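Local coordinates for protein peroxiredoxin (Mycobacterium tuberculosis, PDB 5EPF) that reduces hydrogen peroxide and organic hydroperoxides to water and alcohols as a thiol-specific peroxidase, and so protects the cell against oxidative stress, at residues A[13-18]-A[133-138]; A[109-114]-A[125-130]; A[46-51]-A[81-86]; A[72-77]-A[96-101]. One frame throughout, in Å; residues are numbered along the deposited sequence.

Contact 1: residues A[13-18]-A[133-138]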
loop_
_atom_site.group_PDB
_atom_site.type_symbol
_atom_site.label_atom_id
_atom_site.label_comp_id
_atom_site.label_asym_id
_atom_site.label_seq_id
_atom_site.Cartn_x
_atom_site.Cartn_y
_atom_site.Cartn_z
ATOM N N ASP A 13 14.214 6.578 5.745
ATOM C CA ASP A 13 13.626 7.874 5.419
ATOM C C ASP A 13 12.350 8.097 6.239
ATOM O O ASP A 13 11.689 7.152 6.663
ATOM C CB ASP A 13 13.255 7.945 3.929
ATOM C CG ASP A 13 14.457 7.980 3.007
ATOM O OD1 ASP A 13 14.249 7.812 1.784
ATOM O OD2 ASP A 13 15.591 8.197 3.481
ATOM N N THR A 14 11.987 9.365 6.433
ATOM C CA THR A 14 10.719 9.749 7.046
ATOM C C THR A 14 9.746 10.116 5.931
ATOM O O THR A 14 10.057 10.960 5.081
ATOM C CB THR A 14 10.899 10.958 7.970
ATOM O OG1 THR A 14 11.810 10.627 9.018
ATOM C CG2 THR A 14 9.580 11.366 8.600
ATOM N N VAL A 15 8.573 9.484 5.942
ATOM C CA VAL A 15 7.516 9.754 4.968
ATOM C C VAL A 15 6.723 10.974 5.403
ATOM O O VAL A 15 6.329 11.076 6.560
ATOM C CB VAL A 15 6.583 8.527 4.885
ATOM C CG1 VAL A 15 5.386 8.800 3.976
ATOM C CG2 VAL A 15 7.376 7.285 4.479
ATOM N N ALA A 16 6.432 11.877 4.472
ATOM C CA ALA A 16 5.506 12.963 4.767
ATOM C C ALA A 16 4.074 12.432 4.893
ATOM O O ALA A 16 3.681 11.481 4.215
ATOM C CB ALA A 16 5.572 14.009 3.658
ATOM N N ASP A 17 3.301 13.021 5.801
ATOM C CA ASP A 17 1.894 12.668 5.932
ATOM C C ASP A 17 1.165 13.023 4.641
ATOM O O ASP A 17 1.584 13.907 3.896
ATOM C CB ASP A 17 1.312 13.426 7.137
ATOM C CG ASP A 17 0.037 12.811 7.673
ATOM O OD1 ASP A 17 -0.346 11.696 7.254
ATOM O OD2 ASP A 17 -0.595 13.453 8.544
ATOM N N PHE A 18 0.077 12.311 4.368
ATOM C CA PHE A 18 -0.727 12.568 3.175
ATOM C C PHE A 18 -2.158 12.138 3.445
ATOM O O PHE A 18 -2.430 11.376 4.378
ATOM C CB PHE A 18 -0.186 11.847 1.915
ATOM C CG PHE A 18 -0.256 10.329 1.988
ATOM C CD1 PHE A 18 -1.432 9.660 1.671
ATOM C CD2 PHE A 18 0.847 9.575 2.361
ATOM C CE1 PHE A 18 -1.495 8.265 1.733
ATOM C CE2 PHE A 18 0.783 8.188 2.406
ATOM C CZ PHE A 18 -0.384 7.533 2.100
ATOM N N ARG A 133 6.495 7.430 11.151
ATOM C CA ARG A 133 6.639 7.680 9.720
ATOM C C ARG A 133 7.999 7.281 9.150
ATOM O O ARG A 133 8.280 7.578 7.977
ATOM C CB ARG A 133 6.170 9.075 9.279
ATOM C CG ARG A 133 4.635 9.194 9.276
ATOM C CD ARG A 133 4.125 10.544 8.788
ATOM N NE ARG A 133 4.289 11.564 9.813
ATOM C CZ ARG A 133 5.171 12.558 9.762
ATOM N NH1 ARG A 133 5.975 12.704 8.718
ATOM N NH2 ARG A 133 5.234 13.421 10.762
ATOM N N LYS A 134 8.836 6.578 9.915
ATOM C CA LYS A 134 10.045 5.995 9.345
ATOM C C LYS A 134 9.726 4.801 8.458
ATOM O O LYS A 134 8.892 3.956 8.799
ATOM C CB LYS A 134 10.995 5.531 10.453
ATOM C CG LYS A 134 11.785 6.663 11.120
ATOM C CD LYS A 134 12.654 7.381 10.072
ATOM C CE LYS A 134 13.550 8.434 10.688
ATOM N NZ LYS A 134 14.243 9.133 9.592
ATOM N N VAL A 135 10.432 4.707 7.331
ATOM C CA VAL A 135 10.366 3.520 6.480
ATOM C C VAL A 135 11.186 2.392 7.111
ATOM O O VAL A 135 12.394 2.529 7.336
ATOM C CB VAL A 135 10.851 3.835 5.057
ATOM C CG1 VAL A 135 10.787 2.599 4.180
ATOM C CG2 VAL A 135 10.042 4.961 4.429
ATOM N N LEU A 136 10.523 1.269 7.402
ATOM C CA LEU A 136 11.155 0.090 7.989
ATOM C C LEU A 136 11.635 -0.904 6.941
ATOM O O LEU A 136 12.553 -1.687 7.216
ATOM C CB LEU A 136 10.161 -0.627 8.899
ATOM C CG LEU A 136 9.651 0.170 10.094
ATOM C CD1 LEU A 136 8.594 -0.629 10.839
ATOM C CD2 LEU A 136 10.813 0.572 11.006
ATOM N N ASP A 137 11.013 -0.925 5.765
ATOM C CA ASP A 137 11.382 -1.873 4.716
ATOM C C ASP A 137 10.744 -1.403 3.418
ATOM O O ASP A 137 9.737 -0.699 3.438
ATOM C CB ASP A 137 10.900 -3.292 5.072
ATOM C CG ASP A 137 11.631 -4.400 4.317
ATOM O OD1 ASP A 137 12.618 -4.138 3.604
ATOM O OD2 ASP A 137 11.184 -5.554 4.457
ATOM N N VAL A 138 11.359 -1.781 2.301
ATOM C CA VAL A 138 10.848 -1.529 0.957
ATOM C C VAL A 138 10.951 -2.823 0.161
ATOM O O VAL A 138 12.019 -3.448 0.131
ATOM C CB VAL A 138 11.615 -0.404 0.233
ATOM C CG1 VAL A 138 11.003 -0.145 -1.146
ATOM C CG2 VAL A 138 11.634 0.879 1.071
#

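Contact 2: residues A[109-114]-A[125-130]. With SO4 (sulfate ion), chain C.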
loop_
_atom_site.group_PDB
_atom_site.type_symbol
_atom_site.label_atom_id
_atom_site.label_comp_id
_atom_site.label_asym_id
_atom_site.label_seq_id
_atom_site.Cartn_x
_atom_site.Cartn_y
_atom_site.Cartn_z
ATOM N N PHE A 109 6.575 9.165 -3.055
ATOM C CA PHE A 109 7.313 7.936 -2.787
ATOM C C PHE A 109 8.286 7.562 -3.903
ATOM O O PHE A 109 9.045 6.591 -3.751
ATOM C CB PHE A 109 6.331 6.790 -2.523
ATOM C CG PHE A 109 5.748 6.787 -1.131
ATOM C CD1 PHE A 109 6.290 5.959 -0.146
ATOM C CD2 PHE A 109 4.676 7.613 -0.794
ATOM C CE1 PHE A 109 5.767 5.929 1.145
ATOM C CE2 PHE A 109 4.143 7.598 0.494
ATOM C CZ PHE A 109 4.691 6.757 1.465
ATOM N N GLY A 110 8.308 8.313 -4.999
ATOM C CA GLY A 110 9.216 8.018 -6.090
ATOM C C GLY A 110 8.803 6.864 -6.970
ATOM O O GLY A 110 9.667 6.259 -7.617
ATOM N N VAL A 111 7.505 6.551 -7.036
ATOM C CA VAL A 111 6.999 5.420 -7.802
ATOM C C VAL A 111 6.034 5.842 -8.906
ATOM O O VAL A 111 5.427 4.985 -9.551
ATOM C CB VAL A 111 6.395 4.318 -6.902
ATOM C CG1 VAL A 111 7.438 3.794 -5.933
ATOM C CG2 VAL A 111 5.171 4.815 -6.143
ATOM N N LYS A 112 5.898 7.140 -9.156
ATOM C CA LYS A 112 4.998 7.616 -10.199
ATOM C C LYS A 112 5.594 7.361 -11.577
ATOM O O LYS A 112 6.808 7.466 -11.767
ATOM C CB LYS A 112 4.788 9.121 -10.039
ATOM C CG LYS A 112 3.811 9.715 -11.058
ATOM C CD LYS A 112 3.702 11.221 -10.897
ATOM C CE LYS A 112 2.947 11.884 -12.048
ATOM N NZ LYS A 112 2.949 13.378 -11.928
ATOM N N ARG A 113 4.732 7.046 -12.548
ATOM C CA ARG A 113 5.121 6.906 -13.948
ATOM C C ARG A 113 4.171 7.706 -14.826
ATOM O O ARG A 113 2.980 7.832 -14.525
ATOM C CB ARG A 113 5.137 5.433 -14.387
ATOM C CG ARG A 113 6.289 4.658 -13.793
ATOM C CD ARG A 113 6.270 3.189 -14.175
ATOM N NE ARG A 113 7.606 2.620 -14.037
ATOM C CZ ARG A 113 7.876 1.319 -14.062
ATOM N NH1 ARG A 113 6.897 0.434 -14.204
ATOM N NH2 ARG A 113 9.130 0.909 -13.928
ATOM N N GLY A 114 4.708 8.254 -15.914
ATOM C CA GLY A 114 3.911 9.019 -16.855
ATOM C C GLY A 114 4.534 8.914 -18.224
ATOM O O GLY A 114 5.697 8.517 -18.375
ATOM N N THR A 125 5.500 -1.381 -5.640
ATOM C CA THR A 125 6.454 -1.139 -4.563
ATOM C C THR A 125 5.689 -1.106 -3.255
ATOM O O THR A 125 4.617 -0.500 -3.191
ATOM C CB THR A 125 7.152 0.222 -4.743
ATOM O OG1 THR A 125 7.488 0.444 -6.120
ATOM C CG2 THR A 125 8.398 0.310 -3.910
ATOM N N THR A 126 6.244 -1.731 -2.216
ATOM C CA THR A 126 5.626 -1.748 -0.895
ATOM C C THR A 126 6.531 -1.094 0.130
ATOM O O THR A 126 7.736 -1.383 0.185
ATOM C CB THR A 126 5.300 -3.181 -0.490
ATOM O OG1 THR A 126 4.401 -3.730 -1.464
ATOM C CG2 THR A 126 4.680 -3.264 0.896
ATOM N N PHE A 127 5.937 -0.239 0.960
ATOM C CA PHE A 127 6.657 0.459 2.024
ATOM C C PHE A 127 6.072 0.047 3.365
ATOM O O PHE A 127 4.868 0.207 3.594
ATOM C CB PHE A 127 6.525 1.973 1.833
ATOM C CG PHE A 127 7.101 2.447 0.525
ATOM C CD1 PHE A 127 8.434 2.815 0.417
ATOM C CD2 PHE A 127 6.312 2.472 -0.624
ATOM C CE1 PHE A 127 8.985 3.206 -0.790
ATOM C CE2 PHE A 127 6.854 2.872 -1.856
ATOM C CZ PHE A 127 8.191 3.241 -1.920
ATOM N N VAL A 128 6.916 -0.461 4.259
ATOM C CA VAL A 128 6.493 -0.714 5.636
ATOM C C VAL A 128 6.824 0.544 6.432
ATOM O O VAL A 128 7.996 0.934 6.521
ATOM C CB VAL A 128 7.202 -1.946 6.221
ATOM C CG1 VAL A 128 6.720 -2.211 7.634
ATOM C CG2 VAL A 128 7.021 -3.163 5.333
ATOM N N ILE A 129 5.797 1.207 6.964
ATOM C CA ILE A 129 5.927 2.532 7.573
ATOM C C ILE A 129 5.611 2.434 9.062
ATOM O O ILE A 129 4.523 1.993 9.445
ATOM C CB ILE A 129 4.990 3.544 6.890
ATOM C CG1 ILE A 129 5.231 3.574 5.364
ATOM C CG2 ILE A 129 5.133 4.943 7.551
ATOM C CD1 ILE A 129 4.180 4.359 4.585
ATOM N N ASP A 130 6.553 2.861 9.908
ATOM C CA ASP A 130 6.340 2.790 11.344
ATOM C C ASP A 130 5.461 3.962 11.804
ATOM O O ASP A 130 5.163 4.893 11.049
ATOM C CB ASP A 130 7.688 2.847 12.072
ATOM C CG ASP A 130 7.689 2.127 13.418
ATOM O OD1 ASP A 130 6.607 1.754 13.933
ATOM O OD2 ASP A 130 8.812 1.955 13.954
HETATM S S SO4 C . 11.038 4.249 -13.453
HETATM O O1 SO4 C . 9.606 4.549 -13.470
HETATM O O2 SO4 C . 11.752 5.258 -14.233
HETATM O O3 SO4 C . 11.526 4.250 -12.074
HETATM O O4 SO4 C . 11.259 2.936 -14.056
#

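Contact 3: residues A[46-51]-A[81-86]. With EDO (1,2-ethanediol), chain D.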
loop_
_atom_site.group_PDB
_atom_site.type_symbol
_atom_site.label_atom_id
_atom_site.label_comp_id
_atom_site.label_asym_id
_atom_site.label_seq_id
_atom_site.Cartn_x
_atom_site.Cartn_y
_atom_site.Cartn_z
ATOM N N ALA A 46 -2.339 -1.688 -11.190
ATOM C CA ALA A 46 -3.672 -1.683 -11.779
ATOM C C ALA A 46 -4.559 -2.665 -11.032
ATOM O O ALA A 46 -4.342 -3.881 -11.087
ATOM C CB ALA A 46 -3.615 -2.035 -13.268
ATOM N N ALA A 47 -5.584 -2.130 -10.379
ATOM C CA ALA A 47 -6.598 -2.949 -9.745
ATOM C C ALA A 47 -7.163 -3.966 -10.725
ATOM O O ALA A 47 -7.330 -3.682 -11.914
ATOM C CB ALA A 47 -7.719 -2.033 -9.260
ATOM N N MET A 48 -7.427 -5.163 -10.203
ATOM C CA MET A 48 -8.153 -6.258 -10.831
ATOM C C MET A 48 -7.340 -7.056 -11.844
ATOM O O MET A 48 -7.857 -8.043 -12.341
ATOM C CB MET A 48 -9.511 -5.843 -11.417
ATOM C CG MET A 48 -10.392 -5.208 -10.359
ATOM S SD MET A 48 -12.025 -4.774 -10.942
ATOM C CE MET A 48 -12.629 -6.376 -11.506
ATOM N N THR A 49 -6.106 -6.683 -12.142
ATOM C CA THR A 49 -5.299 -7.477 -13.056
ATOM C C THR A 49 -4.808 -8.704 -12.303
ATOM O O THR A 49 -4.773 -8.697 -11.069
ATOM C CB THR A 49 -4.100 -6.695 -13.590
ATOM O OG1 THR A 49 -3.245 -6.340 -12.501
ATOM C CG2 THR A 49 -4.575 -5.464 -14.368
ATOM N N PRO A 50 -4.409 -9.778 -13.003
ATOM C CA PRO A 50 -4.090 -11.023 -12.273
ATOM C C PRO A 50 -2.959 -10.891 -11.262
ATOM O O PRO A 50 -3.064 -11.443 -10.158
ATOM C CB PRO A 50 -3.794 -12.021 -13.403
ATOM C CG PRO A 50 -4.641 -11.499 -14.551
ATOM C CD PRO A 50 -4.453 -10.009 -14.462
ATOM N N GLY A 51 -1.887 -10.166 -11.586
ATOM C CA GLY A 51 -0.787 -10.049 -10.642
ATOM C C GLY A 51 -1.162 -9.215 -9.435
ATOM O O GLY A 51 -0.825 -9.560 -8.299
ATOM N N VAL A 81 -11.629 5.796 -7.477
ATOM C CA VAL A 81 -12.365 5.236 -6.342
ATOM C C VAL A 81 -13.342 4.160 -6.798
ATOM O O VAL A 81 -13.442 3.095 -6.182
ATOM C CB VAL A 81 -13.075 6.370 -5.571
ATOM C CG1 VAL A 81 -14.079 5.839 -4.552
ATOM C CG2 VAL A 81 -12.040 7.256 -4.863
ATOM N N ARG A 82 -14.081 4.410 -7.884
ATOM C CA ARG A 82 -15.100 3.444 -8.287
ATOM C C ARG A 82 -14.494 2.101 -8.683
ATOM O O ARG A 82 -15.123 1.055 -8.474
ATOM C CB ARG A 82 -15.993 4.011 -9.396
ATOM C CG ARG A 82 -15.339 4.140 -10.766
ATOM C CD ARG A 82 -16.252 4.913 -11.734
ATOM N NE ARG A 82 -16.404 6.296 -11.295
ATOM C CZ ARG A 82 -17.012 7.254 -11.984
ATOM N NH1 ARG A 82 -17.547 6.992 -13.172
ATOM N NH2 ARG A 82 -17.083 8.479 -11.471
ATOM N N LYS A 83 -13.274 2.099 -9.236
ATOM C CA LYS A 83 -12.640 0.829 -9.570
ATOM C C LYS A 83 -12.061 0.159 -8.333
ATOM O O LYS A 83 -12.165 -1.063 -8.180
ATOM C CB LYS A 83 -11.567 1.013 -10.640
ATOM C CG LYS A 83 -11.034 -0.337 -11.136
ATOM C CD LYS A 83 -10.215 -0.229 -12.412
ATOM C CE LYS A 83 -9.853 -1.638 -12.884
ATOM N NZ LYS A 83 -9.275 -1.663 -14.237
ATOM N N GLN A 84 -11.450 0.944 -7.441
ATOM C CA GLN A 84 -11.006 0.393 -6.164
ATOM C C GLN A 84 -12.177 -0.223 -5.412
ATOM O O GLN A 84 -12.041 -1.298 -4.818
ATOM C CB GLN A 84 -10.348 1.475 -5.297
ATOM C CG GLN A 84 -9.173 2.255 -5.908
ATOM C CD GLN A 84 -7.903 1.441 -6.076
ATOM O OE1 GLN A 84 -7.919 0.323 -6.591
ATOM N NE2 GLN A 84 -6.784 2.014 -5.656
ATOM N N ALA A 85 -13.343 0.439 -5.442
ATOM C CA ALA A 85 -14.520 -0.086 -4.757
ATOM C C ALA A 85 -14.906 -1.459 -5.294
ATOM O O ALA A 85 -15.189 -2.381 -4.525
ATOM C CB ALA A 85 -15.693 0.889 -4.882
ATOM N N LYS A 86 -14.930 -1.613 -6.623
ATOM C CA LYS A 86 -15.294 -2.911 -7.197
ATOM C C LYS A 86 -14.256 -3.982 -6.875
ATOM O O LYS A 86 -14.613 -5.126 -6.571
ATOM C CB LYS A 86 -15.528 -2.806 -8.704
ATOM C CG LYS A 86 -16.142 -4.088 -9.310
ATOM C CD LYS A 86 -17.430 -4.567 -8.599
ATOM C CE LYS A 86 -18.555 -3.581 -8.726
ATOM N NZ LYS A 86 -19.821 -4.152 -8.189
HETATM C C1 EDO D . -14.691 8.372 -8.495
HETATM O O1 EDO D . -14.413 7.090 -9.062
HETATM C C2 EDO D . -16.134 8.423 -8.020
HETATM O O2 EDO D . -16.353 7.378 -7.075
HETATM O O HOH W 1 -6.841 -0.964 -13.377
HETATM O O HOH W 2 -8.027 -4.084 -14.641
#

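Contact 4: residues A[72-77]-A[96-101]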
loop_
_atom_site.group_PDB
_atom_site.type_symbol
_atom_site.label_atom_id
_atom_site.label_comp_id
_atom_site.label_asym_id
_atom_site.label_seq_id
_atom_site.Cartn_x
_atom_site.Cartn_y
_atom_site.Cartn_z
ATOM N N SER A 72 -1.254 -2.735 10.045
ATOM C CA SER A 72 -2.356 -2.708 9.105
ATOM C C SER A 72 -1.863 -2.572 7.669
ATOM O O SER A 72 -0.772 -2.084 7.388
ATOM C CB SER A 72 -3.320 -1.589 9.442
ATOM O OG SER A 72 -2.701 -0.354 9.190
ATOM N N ARG A 73 -2.703 -3.027 6.767
ATOM C CA ARG A 73 -2.427 -3.118 5.342
ATOM C C ARG A 73 -3.237 -2.038 4.639
ATOM O O ARG A 73 -4.412 -1.857 4.945
ATOM C CB ARG A 73 -2.954 -4.491 4.842
ATOM C CG ARG A 73 -2.404 -5.705 5.617
ATOM C CD ARG A 73 -3.342 -6.895 5.546
ATOM N NE ARG A 73 -4.494 -6.624 6.361
ATOM C CZ ARG A 73 -5.653 -7.244 6.260
ATOM N NH1 ARG A 73 -5.832 -8.275 5.435
ATOM N NH2 ARG A 73 -6.628 -6.862 7.049
ATOM N N VAL A 74 -2.627 -1.336 3.688
ATOM C CA VAL A 74 -3.305 -0.306 2.901
ATOM C C VAL A 74 -2.808 -0.418 1.464
ATOM O O VAL A 74 -1.610 -0.248 1.202
ATOM C CB VAL A 74 -3.043 1.118 3.421
ATOM C CG1 VAL A 74 -3.715 2.165 2.521
ATOM C CG2 VAL A 74 -3.519 1.274 4.872
ATOM N N GLY A 75 -3.722 -0.711 0.512
ATOM C CA GLY A 75 -3.351 -0.701 -0.895
ATOM C C GLY A 75 -3.496 0.686 -1.480
ATOM O O GLY A 75 -4.278 1.494 -0.980
ATOM N N ILE A 76 -2.763 0.962 -2.556
ATOM C CA ILE A 76 -2.814 2.277 -3.187
ATOM C C ILE A 76 -2.448 2.137 -4.656
ATOM O O ILE A 76 -1.529 1.392 -5.023
ATOM C CB ILE A 76 -1.917 3.294 -2.432
ATOM C CG1 ILE A 76 -1.929 4.682 -3.088
ATOM C CG2 ILE A 76 -0.497 2.752 -2.238
ATOM C CD1 ILE A 76 -1.241 5.752 -2.246
ATOM N N SER A 77 -3.190 2.844 -5.504
ATOM C CA SER A 77 -2.849 2.918 -6.922
ATOM C C SER A 77 -3.455 4.201 -7.481
ATOM O O SER A 77 -4.164 4.927 -6.779
ATOM C CB SER A 77 -3.382 1.706 -7.699
ATOM O OG SER A 77 -4.795 1.837 -7.823
ATOM N N PRO A 96 -8.273 -0.804 3.645
ATOM C CA PRO A 96 -8.472 0.303 2.703
ATOM C C PRO A 96 -7.667 0.159 1.416
ATOM O O PRO A 96 -6.513 -0.290 1.419
ATOM C CB PRO A 96 -7.990 1.527 3.501
ATOM C CG PRO A 96 -7.942 1.081 4.947
ATOM C CD PRO A 96 -7.543 -0.365 4.853
ATOM N N LEU A 97 -8.292 0.583 0.317
ATOM C CA LEU A 97 -7.616 0.843 -0.952
ATOM C C LEU A 97 -7.740 2.333 -1.217
ATOM O O LEU A 97 -8.862 2.849 -1.290
ATOM C CB LEU A 97 -8.276 0.090 -2.106
ATOM C CG LEU A 97 -8.302 -1.436 -2.030
ATOM C CD1 LEU A 97 -8.931 -1.981 -3.300
ATOM C CD2 LEU A 97 -6.905 -2.031 -1.852
ATOM N N LEU A 98 -6.604 3.022 -1.351
ATOM C CA LEU A 98 -6.589 4.457 -1.587
ATOM C C LEU A 98 -6.457 4.751 -3.076
ATOM O O LEU A 98 -5.727 4.062 -3.807
ATOM C CB LEU A 98 -5.441 5.129 -0.828
ATOM C CG LEU A 98 -5.403 4.868 0.682
ATOM C CD1 LEU A 98 -4.246 5.651 1.287
ATOM C CD2 LEU A 98 -6.734 5.233 1.344
ATOM N N SER A 99 -7.155 5.789 -3.519
ATOM C CA SER A 99 -7.080 6.254 -4.900
ATOM C C SER A 99 -6.183 7.483 -4.943
ATOM O O SER A 99 -6.513 8.516 -4.345
ATOM C CB SER A 99 -8.471 6.598 -5.426
ATOM O OG SER A 99 -8.399 7.199 -6.710
ATOM N N ASP A 100 -5.073 7.360 -5.662
ATOM C CA ASP A 100 -4.090 8.423 -5.858
ATOM C C ASP A 100 -4.273 8.945 -7.281
ATOM O O ASP A 100 -3.444 8.717 -8.160
ATOM C CB ASP A 100 -2.698 7.808 -5.648
ATOM C CG ASP A 100 -1.578 8.822 -5.665
ATOM O OD1 ASP A 100 -1.765 9.996 -5.272
ATOM O OD2 ASP A 100 -0.457 8.413 -6.034
ATOM N N ALA A 101 -5.390 9.651 -7.516
ATOM C CA ALA A 101 -5.888 9.822 -8.882
ATOM C C ALA A 101 -4.986 10.692 -9.744
ATOM O O ALA A 101 -5.042 10.581 -10.972
ATOM C CB ALA A 101 -7.326 10.355 -8.882
#

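Contact 1: residues A[13-18]-A[133-138]
V15 and V135 form the tight part of this contact, R133 and K134 carry its partly exposed, polar side, and the exposed T14 and A16 are packed more loosely. In both valines CG2 lies anti to the carbonyl carbon, and the two side chains cross at about a right angle, V15 CG2 meeting V135 CG2 at 3.5 Å. V15 is buried and also touches F109 of helix 104-109 and L30 of helix 30-33. Two backbone bonds flank the valine pair. V135 N donates to D13 O at 2.8 Å, and the donor sits nearly on the C=O axis (170°). V15 N donates to R133 O over 2.8 Å, almost straight at 174° and in the carbonyl plane. The CA atoms of T14 and K134 are 4.5 Å apart between these bonds, which makes a single beta bridge and not a ladder.

On the polar side the side chains do the gripping. R133 bends at chi3 (-76°), so its chain passes alongside the V15 carbonyl and turns NH1 back onto V15 O at 2.7 Å. This oxygen lies nearly in the guanidinium plane, at its edge. K134 folds over T14 through the bend at chi2, and its NZ gives a 2.9 Å bond to T14 OG1. NZ also bonds G12 O, so the ammonium is shared between two oxygens of the N-terminal loop. T14 CG2 comes no nearer than 3.8 Å to R133 NH1. D17 OD2 bonds S31 OG.

The contact thus lays the loop before strand 19-21 against the start of 135-139, an outermost strand of the central five-stranded mixed sheet of this thioredoxin-fold peroxiredoxin.

Contact 2: residues A[109-114]-A[125-130]
Helix 104-109 ends here in a Schellman motif, with G110 at positive phi (77°), and the chain leaving it packs on strand 125-129 of the thioredoxin-fold sheet.

The aromatic interaction is an edge-to-face pair. F109 and F127 both hold CG anti to the carbonyl carbon, and their side chains run past each other in opposite directions. The ring centroids are 4.7 Å apart and the planes meet at 54°, so the pair is tilted well short of perpendicular. F109 CD1 stands 3.4 Å above the F127 plane, over the ring centre. F109 also meets the ring of F43 on strand 39-43.

The apolar contacts lie to each side of this pair along the strand. I129 reaches CD1 tip to tip to the edge of the F109 ring, 4.0 Å from CZ. V111 puts CG1 near the plane of F127, at its edge, 4.1 Å from CZ. T125, F127 and I129, every second residue, face residues 109-111, with T126 and V128 on the other face of the strand.

The polar groups look elsewhere. T125 OG1 bonds K123 O, although V111 CG1 also lies against it. On the solvent side R113, its chain extended from CG to NE, grips a sulfate, probably from the crystallisation liquor, by two bonds at the guanidinium edge: NE to O1, nearly straight at 170°, and NH2 to O4 at 2.9 Å.

Contact 3: residues A[46-51]-A[81-86]
The loop leading into the active-site helix 50-61 of this peroxiredoxin, which carries the peroxidatic C52, meets the first turns of helix 81-91 here. Residues A46 to T49 form a type II beta turn, and T49 occupies the N-cap position of the helix. T49 OG1 donates to A46 O at 3.0 Å in the carbonyl plane (152°), whereas the T49 N bond to the same oxygen is weak.

Across the contact the direct touches are van der Waals only, several of them carbon against oxygen. A47 turns its CB toward the helix, where it meets Q84 OE1 at 3.6 Å and lies near K83 CG. Q84 starts away from the loop, but its bend at chi2 (-70°) brings OE1 back to A47 CB. That oxygen is bonded to Y44 OH, and the amide NE2 to L98 O. K83, CG anti to the backbone N (chi1 -172°) and extended beyond it, reaches across so that CE lies 3.4 Å from A47 O. Its NZ stands 3.6 Å from A47 O and connects through two waters: each accepts from NZ, at 2.7 and 2.8 Å, and donates to A47 O. The carbonyl thus takes two water bonds beside a probable positive charge. M48, an exposed side chain, has SD 4.3 Å from K83 CE, a loose contact.

A47 N is bonded to D79 OD2, which ties the turn to the residues preceding helix 81-91. The side chain of A47 is about 6 Å from that of C52, so the contact borders the peroxidatic site: T49 and C52 are the Thr and Cys of the peroxiredoxin PxxxTxxC motif, with the cysteine in the first turn of helix 50-61.

Contact 4: residues A[72-77]-A[96-101]
V74 CG1 stands anti to the backbone N (chi1 177°), and L98 CG lies anti to its carbonyl carbon (chi1 -55°); together these torsions place V74 CG1 3.7 Å from L98 CG as the two side chains cross obliquely. I76, with CG1 also anti to the backbone N, shares that face of the sheet and lays CG1 near L98 CB and 4.1 Å from D100 CB.

The backbones run parallel, and the strand axes, 4.5 Å apart at closest, cross at -29°. G75 pairs with L97, I76 with L98 and S77 with S99, through the alternating bonds of a parallel ladder. G75 N donates to P96 O at 3.0 Å in the carbonyl plane, while G75 O accepts from L98 N at 2.8 Å with L98 N above the plane of the G75 carbonyl. S77 N to L98 O is longer, 3.3 Å, yet lies nearly on the C=O axis; D100 N to S77 O closes the row at 2.8 Å. On the other face L97 CD2 lies against G75, which has no side chain, 3.9 Å from its CA.

The side-chain polar ends are served elsewhere. D100 OD1 and OD2 accept from V105 N and A106 N, at the start of helix 104-109. R73 makes a salt bridge to D94, and S77 OG bonds D79 OD2. Helix 81-91 covers the L97 and S99 face through F87, A88 and V81, completing a beta-alpha-beta crossover, while strand 39-43 flanks 72-77 on its other edge.

Contacts 2 and 4 lie in the buried core, whereas contacts 1 and 3 are partly buried and stand on opposite sides of the chain's centre. Contacts 1, 2 and 4 all reach the same five-stranded sheet: contact 4 joins two parallel strands at one edge, contact 1 touches the strand at the other edge, and contact 2 packs on the strand next to it. V15 of contact 1 packs on F109 of contact 2, and F18 on L98 of contact 4. Contacts 3 and 4 share the crossover through helix 81-91. Their chemistry differs accordingly: backbone ladder in contact 4, aromatic packing in contact 2, a beta bridge with arginine and lysine bonds in contact 1 and water bridging in contact 3.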